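Local coordinates for protein putative peptidase (Chlamydophila abortus, PDB 3CE2) that probably acts as a zinc-dependent oligopeptidase of the M3B family, degrading small bioactive peptides, at residues Arg13-Ile18 with Asp22-Thr27; Tyr328-Ala333 with Asp363-Leu368; Ser342-Glu347 with Ser433-Met438; Leu388-Thr391 with Asp396-Val399. All coordinates share one frame; numbering follows the deposited sequence.

Contact 1 of 4, residues Arg13-Ile18 with Asp22-Thr27; sequences RPRSEI and DCWDIT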
loop_
_atom_site.group_PDB
_atom_site.type_symbol
_atom_site.label_atom_id
_atom_site.label_comp_id
_atom_site.label_asym_id
_atom_site.label_seq_id
_atom_site.Cartn_x
_atom_site.Cartn_y
_atom_site.Cartn_z
ATOM N N ARG A 13 20.690 -23.832 -4.585
ATOM C CA ARG A 13 21.366 -23.787 -5.885
ATOM C C ARG A 13 21.671 -22.371 -6.361
ATOM O O ARG A 13 21.009 -21.426 -5.985
ATOM C CB ARG A 13 20.557 -24.540 -6.945
ATOM C CG ARG A 13 21.117 -25.907 -7.293
ATOM C CD ARG A 13 20.040 -26.984 -7.209
ATOM N NE ARG A 13 18.692 -26.408 -7.205
ATOM C CZ ARG A 13 17.797 -26.572 -8.173
ATOM N NH1 ARG A 13 18.098 -27.313 -9.236
ATOM N NH2 ARG A 13 16.603 -25.995 -8.074
ATOM N N PRO A 14 22.706 -22.219 -7.180
ATOM C CA PRO A 14 22.906 -20.890 -7.734
ATOM C C PRO A 14 21.992 -20.640 -8.934
ATOM O O PRO A 14 21.517 -21.592 -9.566
ATOM C CB PRO A 14 24.386 -20.887 -8.162
ATOM C CG PRO A 14 24.881 -22.346 -8.012
ATOM C CD PRO A 14 23.720 -23.197 -7.611
ATOM N N ARG A 15 21.771 -19.368 -9.253
ATOM C CA ARG A 15 20.892 -19.032 -10.354
ATOM C C ARG A 15 21.168 -19.901 -11.582
ATOM O O ARG A 15 20.247 -20.445 -12.179
ATOM C CB ARG A 15 21.006 -17.551 -10.734
ATOM C CG ARG A 15 20.071 -17.155 -11.871
ATOM C CD ARG A 15 18.627 -17.258 -11.407
ATOM N NE ARG A 15 17.646 -16.825 -12.403
ATOM C CZ ARG A 15 16.338 -16.663 -12.162
ATOM N NH1 ARG A 15 15.840 -16.855 -10.942
ATOM N NH2 ARG A 15 15.519 -16.288 -13.142
ATOM N N SER A 16 22.436 -20.037 -11.951
ATOM C CA SER A 16 22.788 -20.593 -13.252
ATOM C C SER A 16 22.464 -22.080 -13.397
ATOM O O SER A 16 22.466 -22.607 -14.502
ATOM C CB SER A 16 24.252 -20.311 -13.582
ATOM O OG SER A 16 25.100 -21.075 -12.747
ATOM N N GLU A 17 22.167 -22.746 -12.288
ATOM C CA GLU A 17 21.793 -24.154 -12.343
ATOM C C GLU A 17 20.278 -24.352 -12.272
ATOM O O GLU A 17 19.798 -25.477 -12.182
ATOM C CB GLU A 17 22.499 -24.942 -11.225
ATOM C CG GLU A 17 24.020 -25.161 -11.459
ATOM C CD GLU A 17 24.769 -25.726 -10.226
ATOM O OE1 GLU A 17 26.034 -25.716 -10.243
ATOM O OE2 GLU A 17 24.103 -26.182 -9.249
ATOM N N ILE A 18 19.523 -23.259 -12.304
ATOM C CA ILE A 18 18.069 -23.336 -12.172
ATOM C C ILE A 18 17.496 -23.544 -13.559
ATOM O O ILE A 18 17.899 -22.868 -14.507
ATOM C CB ILE A 18 17.467 -22.052 -11.523
ATOM C CG1 ILE A 18 18.114 -21.784 -10.159
ATOM C CG2 ILE A 18 15.957 -22.188 -11.330
ATOM C CD1 ILE A 18 17.832 -22.871 -9.134
ATOM N N ASP A 22 11.374 -22.879 -14.509
ATOM C CA ASP A 22 11.045 -22.438 -13.178
ATOM C C ASP A 22 11.166 -20.922 -13.074
ATOM O O ASP A 22 10.850 -20.325 -12.051
ATOM C CB ASP A 22 11.951 -23.147 -12.183
ATOM C CG ASP A 22 11.576 -24.604 -12.004
ATOM O OD1 ASP A 22 10.498 -25.003 -12.506
ATOM O OD2 ASP A 22 12.349 -25.342 -11.353
ATOM N N CYS A 23 11.587 -20.304 -14.164
ATOM C CA CYS A 23 11.901 -18.899 -14.160
ATOM C C CYS A 23 10.985 -18.107 -15.057
ATOM O O CYS A 23 10.380 -18.643 -15.976
ATOM C CB CYS A 23 13.346 -18.694 -14.619
ATOM S SG CYS A 23 14.442 -19.789 -13.756
ATOM N N TRP A 24 10.900 -16.820 -14.779
ATOM C CA TRP A 24 10.166 -15.971 -15.638
ATOM C C TRP A 24 10.955 -15.837 -16.927
ATOM O O TRP A 24 12.169 -16.084 -16.956
ATOM C CB TRP A 24 9.885 -14.609 -14.998
ATOM C CG TRP A 24 11.044 -13.919 -14.387
ATOM C CD1 TRP A 24 12.355 -13.997 -14.763
ATOM C CD2 TRP A 24 10.993 -13.001 -13.292
ATOM N NE1 TRP A 24 13.124 -13.196 -13.959
ATOM C CE2 TRP A 24 12.314 -12.576 -13.043
ATOM C CE3 TRP A 24 9.954 -12.502 -12.491
ATOM C CZ2 TRP A 24 12.630 -11.673 -12.026
ATOM C CZ3 TRP A 24 10.268 -11.601 -11.481
ATOM C CH2 TRP A 24 11.594 -11.196 -11.260
ATOM N N ASP A 25 10.227 -15.471 -17.988
ATOM C CA ASP A 25 10.771 -15.266 -19.318
ATOM C C ASP A 25 10.731 -13.786 -19.647
ATOM O O ASP A 25 9.679 -13.229 -19.993
ATOM C CB ASP A 25 9.977 -16.064 -20.355
ATOM C CG ASP A 25 10.385 -15.733 -21.799
ATOM O OD1 ASP A 25 11.430 -15.091 -22.028
ATOM O OD2 ASP A 25 9.645 -16.121 -22.719
ATOM N N ILE A 26 11.899 -13.166 -19.553
ATOM C CA ILE A 26 12.034 -11.745 -19.755
ATOM C C ILE A 26 12.543 -11.412 -21.149
ATOM O O ILE A 26 12.835 -10.259 -21.441
ATOM C CB ILE A 26 13.013 -11.173 -18.732
ATOM C CG1 ILE A 26 14.378 -11.867 -18.874
ATOM C CG2 ILE A 26 12.452 -11.337 -17.306
ATOM C CD1 ILE A 26 15.506 -11.137 -18.176
ATOM N N THR A 27 12.663 -12.414 -22.010
ATOM C CA THR A 27 13.117 -12.183 -23.386
ATOM C C THR A 27 12.179 -11.282 -24.208
ATOM O O THR A 27 12.665 -10.490 -25.003
ATOM C CB THR A 27 13.400 -13.504 -24.154
ATOM O OG1 THR A 27 12.269 -14.373 -24.042
ATOM C CG2 THR A 27 14.616 -14.225 -23.581
#
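Cys23 lies between two side chains of the 13-18 segment, the guanidinium of Arg15 and a methyl of Ile18, and illustrates how an extended N-terminal arm can fold back on itself before its first helix. The apolar part of the contact is small: Ile18 CG2 rests 3.7 Å from Cys23 SG, and the same methyl stands 4.2 Å from Asp22 CB. The charged part is a packing of one flat group over sulfur. Arg15 leaves its backbone with CG opposite N (chi1 -179°), bends at the next torsion (67°) and then runs out straight. Cys23 SG thereby comes under one face of the guanidinium, toward its rim, 3.7 Å from Arg15 NH2. Polar partners outside the pair fix that plane: Arg15 NH1 makes a salt bridge with Asp363 and a hydrogen bond to Asn367. Trp24 NE1, 4.0 Å from Arg15 NH2, is instead bonded to Gln96 of helix 66-96. The opposite charges of Arg13 NH2 and Asp22 OD2 stand 5.4 Å apart without contact. Within the first segment, the bonds from Glu17 N to Pro14 O and from Ile18 N to Arg15 O define a short 3-10 turn. The whole is a surface contact far from the zinc sites, in which a 3-10 turn and the following irregular segment are laid against Asp363, on the outermost strand 362-363 of a mixed sheet.

Contact 2 of 4, residues Tyr328-Ala333 with Asp363-Leu368; sequences YTFQEA and DKYENL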
loop_
_atom_site.group_PDB
_atom_site.type_symbol
_atom_site.label_atom_id
_atom_site.label_comp_id
_atom_site.label_asym_id
_atom_site.label_seq_id
_atom_site.Cartn_x
_atom_site.Cartn_y
_atom_site.Cartn_z
ATOM N N TYR A 328 1.894 -27.627 -0.315
ATOM C CA TYR A 328 1.371 -27.584 -1.673
ATOM C C TYR A 328 2.510 -27.509 -2.671
ATOM O O TYR A 328 3.410 -26.681 -2.522
ATOM C CB TYR A 328 0.482 -26.348 -1.846
ATOM C CG TYR A 328 -0.769 -26.338 -0.978
ATOM C CD1 TYR A 328 -1.983 -26.811 -1.484
ATOM C CD2 TYR A 328 -0.748 -25.854 0.336
ATOM C CE1 TYR A 328 -3.140 -26.818 -0.714
ATOM C CE2 TYR A 328 -1.909 -25.861 1.120
ATOM C CZ TYR A 328 -3.102 -26.347 0.578
ATOM O OH TYR A 328 -4.278 -26.371 1.304
ATOM N N THR A 329 2.484 -28.356 -3.694
ATOM C CA THR A 329 3.395 -28.146 -4.813
ATOM C C THR A 329 2.979 -26.865 -5.532
ATOM O O THR A 329 1.873 -26.365 -5.336
ATOM C CB THR A 329 3.359 -29.295 -5.854
ATOM O OG1 THR A 329 2.027 -29.439 -6.367
ATOM C CG2 THR A 329 3.818 -30.596 -5.248
ATOM N N PHE A 330 3.850 -26.336 -6.379
ATOM C CA PHE A 330 3.448 -25.195 -7.149
ATOM C C PHE A 330 2.157 -25.556 -7.881
ATOM O O PHE A 330 1.142 -24.865 -7.759
ATOM C CB PHE A 330 4.530 -24.753 -8.125
ATOM C CG PHE A 330 4.296 -23.369 -8.648
ATOM C CD1 PHE A 330 4.605 -22.257 -7.858
ATOM C CD2 PHE A 330 3.699 -23.173 -9.889
ATOM C CE1 PHE A 330 4.366 -20.986 -8.309
ATOM C CE2 PHE A 330 3.462 -21.913 -10.355
ATOM C CZ PHE A 330 3.794 -20.806 -9.561
ATOM N N GLN A 331 2.198 -26.668 -8.611
ATOM C CA GLN A 331 1.044 -27.163 -9.322
ATOM C C GLN A 331 -0.172 -27.098 -8.442
ATOM O O GLN A 331 -1.195 -26.537 -8.836
ATOM C CB GLN A 331 1.255 -28.601 -9.783
ATOM C CG GLN A 331 0.291 -29.014 -10.903
ATOM C CD GLN A 331 -0.014 -27.853 -11.865
ATOM O OE1 GLN A 331 0.889 -27.283 -12.487
ATOM N NE2 GLN A 331 -1.287 -27.488 -11.965
ATOM N N GLU A 332 -0.070 -27.655 -7.241
ATOM C CA GLU A 332 -1.230 -27.682 -6.365
ATOM C C GLU A 332 -1.677 -26.297 -5.968
ATOM O O GLU A 332 -2.862 -26.055 -5.823
ATOM C CB GLU A 332 -0.962 -28.501 -5.116
ATOM C CG GLU A 332 -1.236 -29.978 -5.269
ATOM C CD GLU A 332 -0.314 -30.825 -4.398
ATOM O OE1 GLU A 332 0.451 -30.251 -3.573
ATOM O OE2 GLU A 332 -0.352 -32.070 -4.553
ATOM N N ALA A 333 -0.732 -25.385 -5.784
ATOM C CA ALA A 333 -1.093 -24.018 -5.414
ATOM C C ALA A 333 -1.969 -23.445 -6.515
ATOM O O ALA A 333 -3.054 -22.924 -6.257
ATOM C CB ALA A 333 0.147 -23.162 -5.202
ATOM N N ASP A 363 8.785 -16.046 -11.628
ATOM C CA ASP A 363 9.989 -16.679 -11.123
ATOM C C ASP A 363 9.658 -17.410 -9.815
ATOM O O ASP A 363 9.526 -16.790 -8.766
ATOM C CB ASP A 363 11.073 -15.636 -10.906
ATOM C CG ASP A 363 12.445 -16.182 -11.178
ATOM O OD1 ASP A 363 12.753 -16.479 -12.352
ATOM O OD2 ASP A 363 13.211 -16.319 -10.210
ATOM N N LYS A 364 9.529 -18.726 -9.870
ATOM C CA LYS A 364 8.918 -19.477 -8.759
ATOM C C LYS A 364 9.646 -19.654 -7.421
ATOM O O LYS A 364 9.014 -19.594 -6.361
ATOM C CB LYS A 364 8.517 -20.874 -9.237
ATOM C CG LYS A 364 7.448 -20.858 -10.294
ATOM C CD LYS A 364 7.092 -22.259 -10.715
ATOM C CE LYS A 364 6.584 -22.270 -12.113
ATOM N NZ LYS A 364 7.314 -23.330 -12.828
ATOM N N TYR A 365 10.941 -19.959 -7.460
ATOM C CA TYR A 365 11.587 -20.585 -6.300
ATOM C C TYR A 365 12.818 -19.858 -5.799
ATOM O O TYR A 365 13.387 -19.026 -6.492
ATOM C CB TYR A 365 12.012 -22.010 -6.643
ATOM C CG TYR A 365 10.934 -22.972 -7.049
ATOM C CD1 TYR A 365 9.905 -23.318 -6.177
ATOM C CD2 TYR A 365 10.988 -23.611 -8.283
ATOM C CE1 TYR A 365 8.909 -24.250 -6.557
ATOM C CE2 TYR A 365 10.011 -24.547 -8.675
ATOM C CZ TYR A 365 8.978 -24.858 -7.809
ATOM O OH TYR A 365 8.011 -25.759 -8.213
ATOM N N GLU A 366 13.265 -20.219 -4.601
ATOM C CA GLU A 366 14.467 -19.607 -4.040
ATOM C C GLU A 366 15.665 -20.051 -4.838
ATOM O O GLU A 366 15.719 -21.192 -5.278
ATOM C CB GLU A 366 14.660 -20.015 -2.577
ATOM C CG GLU A 366 13.979 -19.092 -1.589
ATOM C CD GLU A 366 13.824 -19.706 -0.200
ATOM O OE1 GLU A 366 14.123 -20.910 -0.036
ATOM O OE2 GLU A 366 13.396 -18.982 0.726
ATOM N N ASN A 367 16.616 -19.150 -5.050
ATOM C CA ASN A 367 17.956 -19.582 -5.405
ATOM C C ASN A 367 18.972 -18.692 -4.718
ATOM O O ASN A 367 18.622 -17.649 -4.155
ATOM C CB ASN A 367 18.174 -19.649 -6.920
ATOM C CG ASN A 367 17.992 -18.301 -7.615
ATOM O OD1 ASN A 367 17.019 -18.105 -8.353
ATOM N ND2 ASN A 367 18.922 -17.376 -7.394
ATOM N N LEU A 368 20.229 -19.098 -4.757
ATOM C CA LEU A 368 21.244 -18.383 -4.025
ATOM C C LEU A 368 21.185 -16.912 -4.413
ATOM O O LEU A 368 21.292 -16.582 -5.586
ATOM C CB LEU A 368 22.627 -18.957 -4.328
ATOM C CG LEU A 368 23.741 -18.316 -3.495
ATOM C CD1 LEU A 368 23.784 -18.891 -2.070
ATOM C CD2 LEU A 368 25.053 -18.487 -4.214
#
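Phe330 meets Lys364 face-on, a clear example of an aliphatic lysine chain using an aromatic ring as its platform. The ring is swung out with CG opposite the backbone N (chi1 -164°), toward the loop after strand 362-363. Lys364 runs across it at about a right angle to the phenylalanine side chain, extended as far as CE and bent only at its last torsion. Its CD sits nearly above the ring centre, 3.5 Å from the centroid of Phe330 and 5° off the normal, a CH-pi contact; CG and CE flank it over the same face, CE lying 3.6 Å from Phe330 CE2. Lys364 NZ has risen off the ring and past its centre, 5.1 Å from the Phe330 centroid, so any cation-pi attraction is weak, and its hydrogen-bond partner is the carbonyl of Gln21. Tyr365 completes the contact by bringing OH to 3.6 Å from Phe330 CB, while Lys364 CB covers one face of the tyrosine ring. The start of helix 330-340 is itself set by reciprocal bonds: Glu332 N to Thr329 OG1 (2.9 Å), and Thr329 N to Glu332 OE1 (2.8 Å). Phe330 thus projects from the first turn of a helix closed by a capping box.

Contact 3 of 4, residues Ser342-Glu347 with Ser433-Met438; sequences SPLGTE and STLNEM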
loop_
_atom_site.group_PDB
_atom_site.type_symbol
_atom_site.label_atom_id
_atom_site.label_comp_id
_atom_site.label_asym_id
_atom_site.label_seq_id
_atom_site.Cartn_x
_atom_site.Cartn_y
_atom_site.Cartn_z
ATOM N N SER A 342 -12.601 -18.731 -8.912
ATOM C CA SER A 342 -13.618 -18.899 -9.971
ATOM C C SER A 342 -14.765 -17.859 -10.003
ATOM O O SER A 342 -15.274 -17.527 -11.071
ATOM C CB SER A 342 -14.171 -20.341 -10.052
ATOM O OG SER A 342 -14.843 -20.732 -8.868
ATOM N N PRO A 343 -15.186 -17.340 -8.844
ATOM C CA PRO A 343 -16.185 -16.277 -8.976
ATOM C C PRO A 343 -15.691 -15.054 -9.761
ATOM O O PRO A 343 -16.489 -14.179 -10.084
ATOM C CB PRO A 343 -16.488 -15.895 -7.532
ATOM C CG PRO A 343 -16.126 -17.107 -6.748
ATOM C CD PRO A 343 -14.907 -17.661 -7.438
ATOM N N LEU A 344 -14.398 -14.978 -10.068
ATOM C CA LEU A 344 -13.910 -13.871 -10.880
ATOM C C LEU A 344 -14.069 -14.181 -12.358
ATOM O O LEU A 344 -13.730 -13.365 -13.228
ATOM C CB LEU A 344 -12.464 -13.553 -10.548
ATOM C CG LEU A 344 -12.223 -13.068 -9.121
ATOM C CD1 LEU A 344 -10.794 -12.653 -8.966
ATOM C CD2 LEU A 344 -13.130 -11.917 -8.788
ATOM N N GLY A 345 -14.601 -15.362 -12.646
ATOM C CA GLY A 345 -14.917 -15.708 -14.016
ATOM C C GLY A 345 -13.863 -16.523 -14.736
ATOM O O GLY A 345 -12.662 -16.403 -14.475
ATOM N N THR A 346 -14.336 -17.355 -15.656
ATOM C CA THR A 346 -13.492 -18.206 -16.481
ATOM C C THR A 346 -12.314 -17.438 -17.062
ATOM O O THR A 346 -11.180 -17.919 -17.053
ATOM C CB THR A 346 -14.317 -18.815 -17.640
ATOM O OG1 THR A 346 -15.336 -19.637 -17.085
ATOM C CG2 THR A 346 -13.458 -19.668 -18.540
ATOM N N GLU A 347 -12.583 -16.244 -17.570
ATOM C CA GLU A 347 -11.558 -15.523 -18.298
ATOM C C GLU A 347 -10.431 -15.045 -17.407
ATOM O O GLU A 347 -9.273 -15.226 -17.756
ATOM C CB GLU A 347 -12.171 -14.366 -19.072
ATOM C CG GLU A 347 -13.384 -14.797 -19.878
ATOM C CD GLU A 347 -13.441 -14.102 -21.222
ATOM O OE1 GLU A 347 -12.403 -13.535 -21.634
ATOM O OE2 GLU A 347 -14.514 -14.120 -21.866
ATOM N N SER A 433 -5.297 -7.066 -4.838
ATOM C CA SER A 433 -4.562 -8.075 -4.085
ATOM C C SER A 433 -5.357 -8.554 -2.869
ATOM O O SER A 433 -5.429 -9.758 -2.586
ATOM C CB SER A 433 -3.229 -7.503 -3.631
ATOM O OG SER A 433 -3.432 -6.223 -3.059
ATOM N N THR A 434 -5.962 -7.598 -2.162
ATOM C CA THR A 434 -6.695 -7.889 -0.945
ATOM C C THR A 434 -7.933 -8.699 -1.276
ATOM O O THR A 434 -8.215 -9.710 -0.622
ATOM C CB THR A 434 -7.066 -6.593 -0.200
ATOM O OG1 THR A 434 -5.873 -5.985 0.317
ATOM C CG2 THR A 434 -7.994 -6.883 0.951
ATOM N N LEU A 435 -8.656 -8.276 -2.308
ATOM C CA LEU A 435 -9.816 -9.037 -2.771
ATOM C C LEU A 435 -9.442 -10.483 -3.088
ATOM O O LEU A 435 -10.132 -11.403 -2.664
ATOM C CB LEU A 435 -10.485 -8.373 -3.976
ATOM C CG LEU A 435 -11.752 -9.044 -4.537
ATOM C CD1 LEU A 435 -12.728 -8.020 -5.113
ATOM C CD2 LEU A 435 -11.451 -10.118 -5.560
ATOM N N ASN A 436 -8.355 -10.701 -3.814
ATOM C CA ASN A 436 -7.886 -12.076 -4.032
ATOM C C ASN A 436 -7.584 -12.850 -2.739
ATOM O O ASN A 436 -7.969 -14.003 -2.615
ATOM C CB ASN A 436 -6.685 -12.127 -4.990
ATOM C CG ASN A 436 -7.094 -11.993 -6.437
ATOM O OD1 ASN A 436 -8.263 -11.782 -6.742
ATOM N ND2 ASN A 436 -6.134 -12.099 -7.341
ATOM N N GLU A 437 -6.897 -12.235 -1.779
ATOM C CA GLU A 437 -6.632 -12.918 -0.517
ATOM C C GLU A 437 -7.942 -13.359 0.072
ATOM O O GLU A 437 -8.083 -14.499 0.470
ATOM C CB GLU A 437 -5.981 -11.998 0.492
ATOM C CG GLU A 437 -4.469 -11.927 0.425
ATOM C CD GLU A 437 -3.927 -10.700 1.159
ATOM O OE1 GLU A 437 -3.986 -10.672 2.409
ATOM O OE2 GLU A 437 -3.464 -9.756 0.481
ATOM N N MET A 438 -8.895 -12.433 0.143
ATOM C CA MET A 438 -10.181 -12.663 0.810
ATOM C C MET A 438 -11.017 -13.731 0.126
ATOM O O MET A 438 -11.557 -14.615 0.770
ATOM C CB MET A 438 -10.954 -11.349 0.934
ATOM C CG MET A 438 -10.283 -10.356 1.890
ATOM S SD MET A 438 -10.424 -10.886 3.614
ATOM C CE MET A 438 -8.783 -10.571 4.236
#
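Leu344 is the single residue through which the 342-347 segment reaches helix 431-447, its two methyls dividing the work between an apolar and a polar neighbour. Toward Leu435 the two leucine chains run antiparallel alongside one another, meeting through one methyl each, Leu344 CD2 to Leu435 CD2 at 4.1 Å. The first torsion of Leu435 sets CG opposite its backbone N (chi1 -178°) and so carries CD2 out to that meeting. Toward Asn436 the side chains cross obliquely, and Leu344 CD1 comes to 3.5 Å from Asn436 OD1. This is van der Waals packing against the oxygen end of the amide; the nitrogen end is held by others, ND2 being hydrogen-bonded to Ala401 O on helix 394-416 and to Tyr348 OH. Those two bonds fix the rotation of the amide and so decide which atom faces the leucine. Behind Leu344, the chain turns by way of Gly345, whose N bonds to Ser342 O (2.8 Å), and enters helix 345-357. All three touching residues are buried. On the same helix as Leu435 and Asn436, Glu437 OE2 is hydrogen-bonded to His402 ND1, and Ser433 touches His402 and His406, so the contact lies beside the HExxH zinc site, completed by Glu430; Glu437 is a second-shell partner of the ligand His402, and the Asn436 side chain is about 10 Å from the metal.

Contact 4 of 4, residues Leu388-Thr391 with Asp396-Val399; sequences LNYT and DVSV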
loop_
_atom_site.group_PDB
_atom_site.type_symbol
_atom_site.label_atom_id
_atom_site.label_comp_id
_atom_site.label_asym_id
_atom_site.label_seq_id
_atom_site.Cartn_x
_atom_site.Cartn_y
_atom_site.Cartn_z
ATOM N N LEU A 388 8.439 -14.669 -6.885
ATOM C CA LEU A 388 8.070 -15.485 -5.735
ATOM C C LEU A 388 9.314 -16.120 -5.078
ATOM O O LEU A 388 10.400 -16.215 -5.692
ATOM C CB LEU A 388 7.135 -16.613 -6.205
ATOM C CG LEU A 388 5.614 -16.642 -5.988
ATOM C CD1 LEU A 388 4.963 -15.318 -6.180
ATOM C CD2 LEU A 388 4.945 -17.675 -6.889
ATOM N N ASN A 389 9.155 -16.562 -3.834
ATOM C CA ASN A 389 10.121 -17.450 -3.189
ATOM C C ASN A 389 9.355 -18.653 -2.648
ATOM O O ASN A 389 9.253 -18.873 -1.437
ATOM C CB ASN A 389 10.889 -16.705 -2.101
ATOM C CG ASN A 389 12.067 -15.926 -2.668
ATOM O OD1 ASN A 389 13.094 -16.513 -3.043
ATOM N ND2 ASN A 389 11.919 -14.601 -2.762
ATOM N N TYR A 390 8.778 -19.411 -3.575
ATOM C CA TYR A 390 7.712 -20.336 -3.236
ATOM C C TYR A 390 8.228 -21.447 -2.345
ATOM O O TYR A 390 9.155 -22.135 -2.725
ATOM C CB TYR A 390 7.053 -20.906 -4.503
ATOM C CG TYR A 390 5.875 -21.737 -4.135
ATOM C CD1 TYR A 390 4.676 -21.134 -3.784
ATOM C CD2 TYR A 390 5.973 -23.128 -4.046
ATOM C CE1 TYR A 390 3.578 -21.898 -3.378
ATOM C CE2 TYR A 390 4.887 -23.899 -3.649
ATOM C CZ TYR A 390 3.688 -23.279 -3.309
ATOM O OH TYR A 390 2.588 -24.022 -2.913
ATOM N N THR A 391 7.640 -21.625 -1.163
ATOM C CA THR A 391 8.135 -22.660 -0.226
ATOM C C THR A 391 7.134 -23.784 0.070
ATOM O O THR A 391 7.517 -24.819 0.604
ATOM C CB THR A 391 8.725 -22.074 1.124
ATOM O OG1 THR A 391 7.788 -21.181 1.750
ATOM C CG2 THR A 391 10.036 -21.330 0.870
ATOM N N ASP A 396 2.295 -19.131 1.484
ATOM C CA ASP A 396 2.767 -19.080 0.093
ATOM C C ASP A 396 1.628 -18.949 -0.914
ATOM O O ASP A 396 1.627 -18.051 -1.763
ATOM C CB ASP A 396 3.562 -20.340 -0.266
ATOM C CG ASP A 396 5.000 -20.299 0.219
ATOM O OD1 ASP A 396 5.799 -19.525 -0.342
ATOM O OD2 ASP A 396 5.338 -21.082 1.137
ATOM N N VAL A 397 0.669 -19.864 -0.833
ATOM C CA VAL A 397 -0.460 -19.868 -1.751
ATOM C C VAL A 397 -1.132 -18.496 -1.792
ATOM O O VAL A 397 -1.404 -17.966 -2.868
ATOM C CB VAL A 397 -1.481 -20.947 -1.374
ATOM C CG1 VAL A 397 -2.594 -20.997 -2.393
ATOM C CG2 VAL A 397 -0.794 -22.296 -1.287
ATOM N N SER A 398 -1.361 -17.900 -0.628
ATOM C CA SER A 398 -2.039 -16.614 -0.592
ATOM C C SER A 398 -1.167 -15.472 -1.161
ATOM O O SER A 398 -1.682 -14.459 -1.654
ATOM C CB SER A 398 -2.497 -16.288 0.827
ATOM O OG SER A 398 -1.491 -15.540 1.459
ATOM N N VAL A 399 0.146 -15.642 -1.100
ATOM C CA VAL A 399 1.056 -14.674 -1.693
ATOM C C VAL A 399 0.911 -14.712 -3.227
ATOM O O VAL A 399 0.920 -13.674 -3.897
ATOM C CB VAL A 399 2.522 -14.916 -1.219
ATOM C CG1 VAL A 399 3.508 -14.169 -2.080
ATOM C CG2 VAL A 399 2.672 -14.479 0.226
#
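Tyr390 and Asp396 face each other with CA atoms 6.1 Å apart, where the irregular segment leaving strand 385-387 turns back beside the first turn of helix 394-416. This is a strand-loop-helix connection, leading into the helix that carries the HExxH histidines, and Asp396 in its opening turn ties it back to the incoming chain. Asp396 grips Thr391 with both carboxylate oxygens. Thr391 N donates to Asp396 OD1 at 2.9 Å with an N-H...O angle of 161°, meeting the oxygen from above the carboxylate plane. Thr391 OG1 donates to Asp396 OD2 at 2.5 Å, meeting the syn lone pair of that oxygen, the one on the side of OD1. The first torsion of Thr391 (chi1 52°) places OG1 between the backbone N and the carbonyl carbon, within reach of OD2. OD2 has a further donor in Thr393 N, just ahead of the helix, so three bonds hold this buried carboxylate and would be expected to favour its charged form. Tyr390 flanks the aspartate on its carbon side: ring and carboxylate planes are 52° apart, and Tyr390 CE1 lies 3.5 Å from Asp396 CB. The tyrosine and Val397 side chains run in parallel. The tyrosine hydroxyl is tied to Tyr328 O and its ring packs edge-to-face with Phe330, which joins the connection to helix 330-340. At the hydroxyl end of the tyrosine, Val397 CG2 lies 4.1 Å from Tyr390 OH.

How the contacts relate
Contacts 1, 2 and 4 form a connected series from the N-terminal arm inward. Contacts 1 and 2, centres 12 Å apart, are joined by Arg15 NH1 and Asp363 OD2 at 2.8 Å and probably by a backbone bond from Leu368 N to Arg13 O. Contacts 2 and 4 lie closer, centres 7 Å apart, with Tyr390 N probably bonded to Lys364 O. Contact 4 sits at the start of the helix whose later turns carry the zinc ligands His402 and His406; contact 3 approaches the same site from helix 431-447. Contacts 3 and 4 do not touch, their nearest atoms being about 4 Å apart, while contact 1 lies about 28 Å from contact 3 between centres.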